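Local atomic coordinates of probable adenylyl-sulfate kinase (Aeropyrum pernix, PDB entry 2YVU), a protein that probably phosphorylates adenosine 5'-phosphosulfate with ATP, yielding 3'-phosphoadenylyl sulfate, the activated form of sulfate, in the pathway toward hydrogen sulfide. Residues I14-T19 with I87-F92; I117-S122 with L163-N168. One frame throughout, in Å; residues are numbered along the deposited sequence.

Contact 1: I14-T19 with I87-F92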
# COMPACT_ATOMS: atom_id res chain seq x y z
N ILE A 14 4.18 -13.32 5.26
CA ILE A 14 5.24 -12.81 6.14
C ILE A 14 5.84 -11.58 5.48
O ILE A 14 5.57 -11.31 4.31
CB ILE A 14 6.40 -13.83 6.31
CG1 ILE A 14 7.02 -14.15 4.95
CG2 ILE A 14 5.89 -15.12 6.98
CD1 ILE A 14 8.23 -15.08 5.03
N VAL A 15 6.64 -10.84 6.22
CA VAL A 15 7.31 -9.65 5.69
C VAL A 15 8.81 -9.88 5.84
O VAL A 15 9.32 -10.05 6.95
CB VAL A 15 6.93 -8.34 6.47
CG1 VAL A 15 7.69 -7.11 5.86
CG2 VAL A 15 5.45 -8.10 6.39
N VAL A 16 9.50 -9.94 4.71
CA VAL A 16 10.94 -10.11 4.72
C VAL A 16 11.47 -8.71 4.44
O VAL A 16 11.22 -8.14 3.37
CB VAL A 16 11.40 -11.08 3.60
CG1 VAL A 16 12.91 -11.21 3.64
CG2 VAL A 16 10.71 -12.40 3.74
N TRP A 17 12.17 -8.15 5.42
CA TRP A 17 12.70 -6.80 5.33
C TRP A 17 14.21 -6.75 5.11
O TRP A 17 15.00 -6.96 6.06
CB TRP A 17 12.34 -6.03 6.60
CG TRP A 17 12.59 -4.55 6.51
CD1 TRP A 17 13.77 -3.90 6.77
CD2 TRP A 17 11.68 -3.57 6.02
NE1 TRP A 17 13.64 -2.56 6.46
CE2 TRP A 17 12.37 -2.33 5.99
CE3 TRP A 17 10.34 -3.61 5.60
CZ2 TRP A 17 11.78 -1.15 5.54
CZ3 TRP A 17 9.75 -2.44 5.16
CH2 TRP A 17 10.47 -1.22 5.13
N LEU A 18 14.64 -6.47 3.88
CA LEU A 18 16.08 -6.43 3.65
C LEU A 18 16.63 -5.06 4.01
O LEU A 18 16.16 -4.04 3.51
CB LEU A 18 16.39 -6.76 2.19
CG LEU A 18 15.76 -8.04 1.62
CD1 LEU A 18 15.83 -8.00 0.11
CD2 LEU A 18 16.47 -9.26 2.15
N THR A 19 17.62 -5.02 4.88
CA THR A 19 18.20 -3.74 5.25
C THR A 19 19.71 -3.80 4.99
O THR A 19 20.38 -4.81 5.26
CB THR A 19 17.91 -3.38 6.74
OG1 THR A 19 18.58 -2.16 7.09
CG2 THR A 19 18.39 -4.48 7.67
N ILE A 87 3.46 -13.08 0.66
CA ILE A 87 4.83 -13.04 1.17
C ILE A 87 5.35 -11.70 0.65
O ILE A 87 5.50 -11.51 -0.56
CB ILE A 87 5.68 -14.20 0.59
CG1 ILE A 87 5.17 -15.54 1.16
CG2 ILE A 87 7.16 -13.98 0.94
CD1 ILE A 87 5.89 -16.78 0.58
N VAL A 88 5.62 -10.77 1.56
CA VAL A 88 6.07 -9.45 1.15
C VAL A 88 7.55 -9.28 1.35
O VAL A 88 8.03 -9.30 2.48
CB VAL A 88 5.37 -8.36 1.95
CG1 VAL A 88 5.63 -6.96 1.31
CG2 VAL A 88 3.88 -8.68 2.02
N ILE A 89 8.27 -9.13 0.25
CA ILE A 89 9.72 -8.95 0.34
C ILE A 89 10.02 -7.47 0.16
O ILE A 89 9.71 -6.87 -0.88
CB ILE A 89 10.44 -9.81 -0.71
CG1 ILE A 89 10.06 -11.29 -0.49
CG2 ILE A 89 11.95 -9.65 -0.60
CD1 ILE A 89 10.32 -12.18 -1.72
N CYS A 90 10.61 -6.86 1.19
CA CYS A 90 10.91 -5.43 1.15
C CYS A 90 12.39 -5.08 1.07
O CYS A 90 13.21 -5.65 1.78
CB CYS A 90 10.32 -4.74 2.38
SG CYS A 90 8.56 -4.84 2.55
N SER A 91 12.71 -4.11 0.21
CA SER A 91 14.08 -3.65 0.04
C SER A 91 14.07 -2.14 0.05
O SER A 91 13.76 -1.50 -0.97
CB SER A 91 14.67 -4.12 -1.28
OG SER A 91 15.98 -3.59 -1.39
N PHE A 92 14.39 -1.55 1.19
CA PHE A 92 14.36 -0.11 1.29
C PHE A 92 15.58 0.50 1.95
O PHE A 92 16.39 -0.20 2.54
CB PHE A 92 13.12 0.33 2.07
CG PHE A 92 11.85 0.16 1.32
CD1 PHE A 92 11.11 -1.01 1.44
CD2 PHE A 92 11.42 1.15 0.44
CE1 PHE A 92 9.95 -1.20 0.70
CE2 PHE A 92 10.25 0.97 -0.31
CZ PHE A 92 9.51 -0.20 -0.18
O HOH W 1 18.46 -0.05 5.04

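Contact 2: I117-S122 with L163-N168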
# COMPACT_ATOMS: atom_id res chain seq x y z
N ILE A 117 16.46 -8.98 7.65
CA ILE A 117 17.62 -9.57 6.99
C ILE A 117 18.70 -8.54 6.74
O ILE A 117 18.52 -7.60 5.95
CB ILE A 117 17.20 -10.18 5.63
CG1 ILE A 117 15.96 -11.04 5.82
CG2 ILE A 117 18.41 -10.87 4.96
CD1 ILE A 117 16.13 -12.24 6.80
N TYR A 118 19.85 -8.73 7.37
CA TYR A 118 20.95 -7.80 7.18
C TYR A 118 21.84 -8.21 6.01
O TYR A 118 22.54 -9.22 6.07
CB TYR A 118 21.77 -7.68 8.48
CG TYR A 118 22.98 -6.76 8.40
CD1 TYR A 118 22.97 -5.61 7.59
CD2 TYR A 118 24.11 -6.99 9.17
CE1 TYR A 118 24.06 -4.73 7.56
CE2 TYR A 118 25.20 -6.11 9.15
CZ TYR A 118 25.17 -4.99 8.34
OH TYR A 118 26.27 -4.13 8.31
N VAL A 119 21.78 -7.40 4.95
CA VAL A 119 22.58 -7.59 3.75
C VAL A 119 23.84 -6.77 4.04
O VAL A 119 23.86 -5.55 3.93
CB VAL A 119 21.83 -7.07 2.51
CG1 VAL A 119 22.64 -7.33 1.23
CG2 VAL A 119 20.46 -7.74 2.44
N LYS A 120 24.89 -7.49 4.41
CA LYS A 120 26.14 -6.90 4.86
C LYS A 120 27.24 -6.63 3.84
O LYS A 120 27.71 -7.55 3.15
CB LYS A 120 26.68 -7.77 6.00
CG LYS A 120 28.03 -7.37 6.56
CD LYS A 120 28.33 -8.24 7.78
CE LYS A 120 29.63 -7.84 8.45
NZ LYS A 120 30.80 -8.01 7.53
N ALA A 121 27.63 -5.36 3.78
CA ALA A 121 28.66 -4.84 2.89
C ALA A 121 29.18 -3.53 3.49
O ALA A 121 28.41 -2.68 3.90
CB ALA A 121 28.06 -4.57 1.51
N SER A 122 30.50 -3.35 3.55
CA SER A 122 31.03 -2.12 4.12
C SER A 122 30.79 -0.95 3.19
O SER A 122 30.56 -1.11 2.00
CB SER A 122 32.53 -2.24 4.37
OG SER A 122 33.23 -2.18 3.15
N LEU A 163 23.37 -11.75 5.58
CA LEU A 163 23.83 -12.21 4.28
C LEU A 163 25.12 -11.44 3.97
O LEU A 163 25.08 -10.24 3.64
CB LEU A 163 22.76 -11.98 3.19
CG LEU A 163 21.42 -12.71 3.38
CD1 LEU A 163 20.53 -12.42 2.19
CD2 LEU A 163 21.61 -14.23 3.53
N ASP A 164 26.26 -12.11 4.09
CA ASP A 164 27.54 -11.47 3.83
C ASP A 164 27.79 -11.43 2.33
O ASP A 164 28.15 -12.45 1.73
CB ASP A 164 28.68 -12.22 4.52
CG ASP A 164 29.98 -11.42 4.51
OD1 ASP A 164 30.26 -10.73 3.51
OD2 ASP A 164 30.74 -11.49 5.51
N THR A 165 27.60 -10.26 1.72
CA THR A 165 27.80 -10.14 0.29
C THR A 165 29.27 -10.01 -0.13
O THR A 165 29.56 -9.89 -1.31
CB THR A 165 27.00 -8.95 -0.30
OG1 THR A 165 27.56 -7.72 0.17
CG2 THR A 165 25.52 -9.02 0.13
N GLU A 166 30.19 -10.03 0.83
CA GLU A 166 31.60 -9.93 0.47
C GLU A 166 32.25 -11.31 0.48
O GLU A 166 33.11 -11.61 -0.35
CB GLU A 166 32.34 -8.96 1.42
CG GLU A 166 32.26 -7.48 0.95
CD GLU A 166 32.88 -6.48 1.93
OE1 GLU A 166 32.12 -5.71 2.56
OE2 GLU A 166 34.13 -6.45 2.08
N SER A 167 31.80 -12.16 1.40
CA SER A 167 32.32 -13.51 1.55
C SER A 167 31.62 -14.50 0.65
O SER A 167 32.24 -15.42 0.12
CB SER A 167 32.15 -13.99 2.99
OG SER A 167 32.50 -12.99 3.91
N ASN A 168 30.31 -14.33 0.47
CA ASN A 168 29.53 -15.27 -0.33
C ASN A 168 28.94 -14.73 -1.60
O ASN A 168 28.75 -13.52 -1.75
CB ASN A 168 28.40 -15.87 0.52
CG ASN A 168 28.92 -16.71 1.66
OD1 ASN A 168 28.93 -16.28 2.81
ND2 ASN A 168 29.37 -17.91 1.34

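Contact 1: I14-T19 with I87-F92
The indole of Trp17 meets both Cys90 and Phe92 with its six-membered ring. Its atom CE3 approaches Cys90 CB to 3.4 Å, and the sulfur of Cys90 lies oblique to the same ring, SG 4.6 Å from its centroid and 56° off the normal. Farther round the ring, Trp17 CH2 comes within 3.8 Å of Phe92 CD1. The planes of these two rings are 22° from parallel, but with the centroids 5.5 Å apart there is little overlap; Cys90 CB sits in plane at the edge of the Phe92 ring. Trp17 starts out on the face of the sheet that also carries Val15, Val88 and Cys90, where it also meets Phe114 and helices 64-82 and 97-109. On the opposite face, Ile14 CG1 and Ile87 CG2 lie 4.0 Å apart, and Leu18 and Ile89 turn to helix 26-39.

Between these layers the strands run parallel, their axes 14° apart. Val88 N, Val16 N, Cys90 N and Leu18 N donate in turn to Ile14 O, Val88 O, Val16 O and Cys90 O, over 2.6 to 2.8 Å. A water joins Thr19 OG1 to Phe92 O at the C-terminal end.

Trp17 NE1 hydrogen-bonds Ser94, by similarity the phosphoserine intermediate, and Ser91 OG pairs with Thr27 of the predicted ATP site. A buried, largely apolar strand pair thus ends in polar links to the probable catalytic centre, consistent with a P-loop kinase core.

Contact 2: I117-S122 with L163-N168
Lys120 O takes two hydrogen bonds from Thr165: one from the backbone N, in the carbonyl plane at 3.1 Å, and one from OG1, 46° above that plane at 3.0 Å. The hydroxyl can reach it because OG1 lies between its own N and carbonyl carbon (chi1 68°); it also pairs with Arg129. Next along, the carboxylate of Glu166 extends to Ser122, whose N-H meets OE1 at 3.0 Å, nearly along the C-O axis and with 170° at the hydrogen. Ser122 itself is the N-cap of helix 123-129, its OG bonded to Glu125 N.

Asp164 OD1 collects the N-H groups of Glu166 and Ser167, the first an Asx turn, two bonds that would hold the bend where strand 161-164 ends. This strand is the outermost on its side, within the chain, of the parallel sheet of this P-loop NTPase-clan kinase. It pairs with strand 114-120 through Leu163 N to Tyr118 O (2.7 Å) and Lys120 N to Leu163 O.

Lys120 NZ stays 4.0 Å from Asp164 OD2, too far for a salt bridge, so any attraction is probably long-range and weak. Apolar packing is modest: Val119 CG1 touches Thr165 CG2 at 3.5 Å, and Ile117 CG2 reaches Leu163 CD1 at 3.8 Å, beside helix 170-184.

How the contacts relate
Both contacts belong to one parallel sheet of order 2-3-1-4-5, in which strands 14-19 and 114-120 are neighbours. They meet directly: Thr19 N lies 2.9 Å from Ile117 O and Trp17 O lies 3.0 Å from Ile117 N, both probable hydrogen bonds, while Leu18 CD2 packs on Ile117 CB. Contact 1 is core, its centre about 5 Å from that of the chain and all its touching residues buried; contact 2, about 13 Å out, is only partly buried. The chemistry follows this placing: apolar and aromatic side chains dominate contact 1, whereas contact 2 keeps a short strand pairing and then turns to side-chain hydrogen bonds in the loops beyond it.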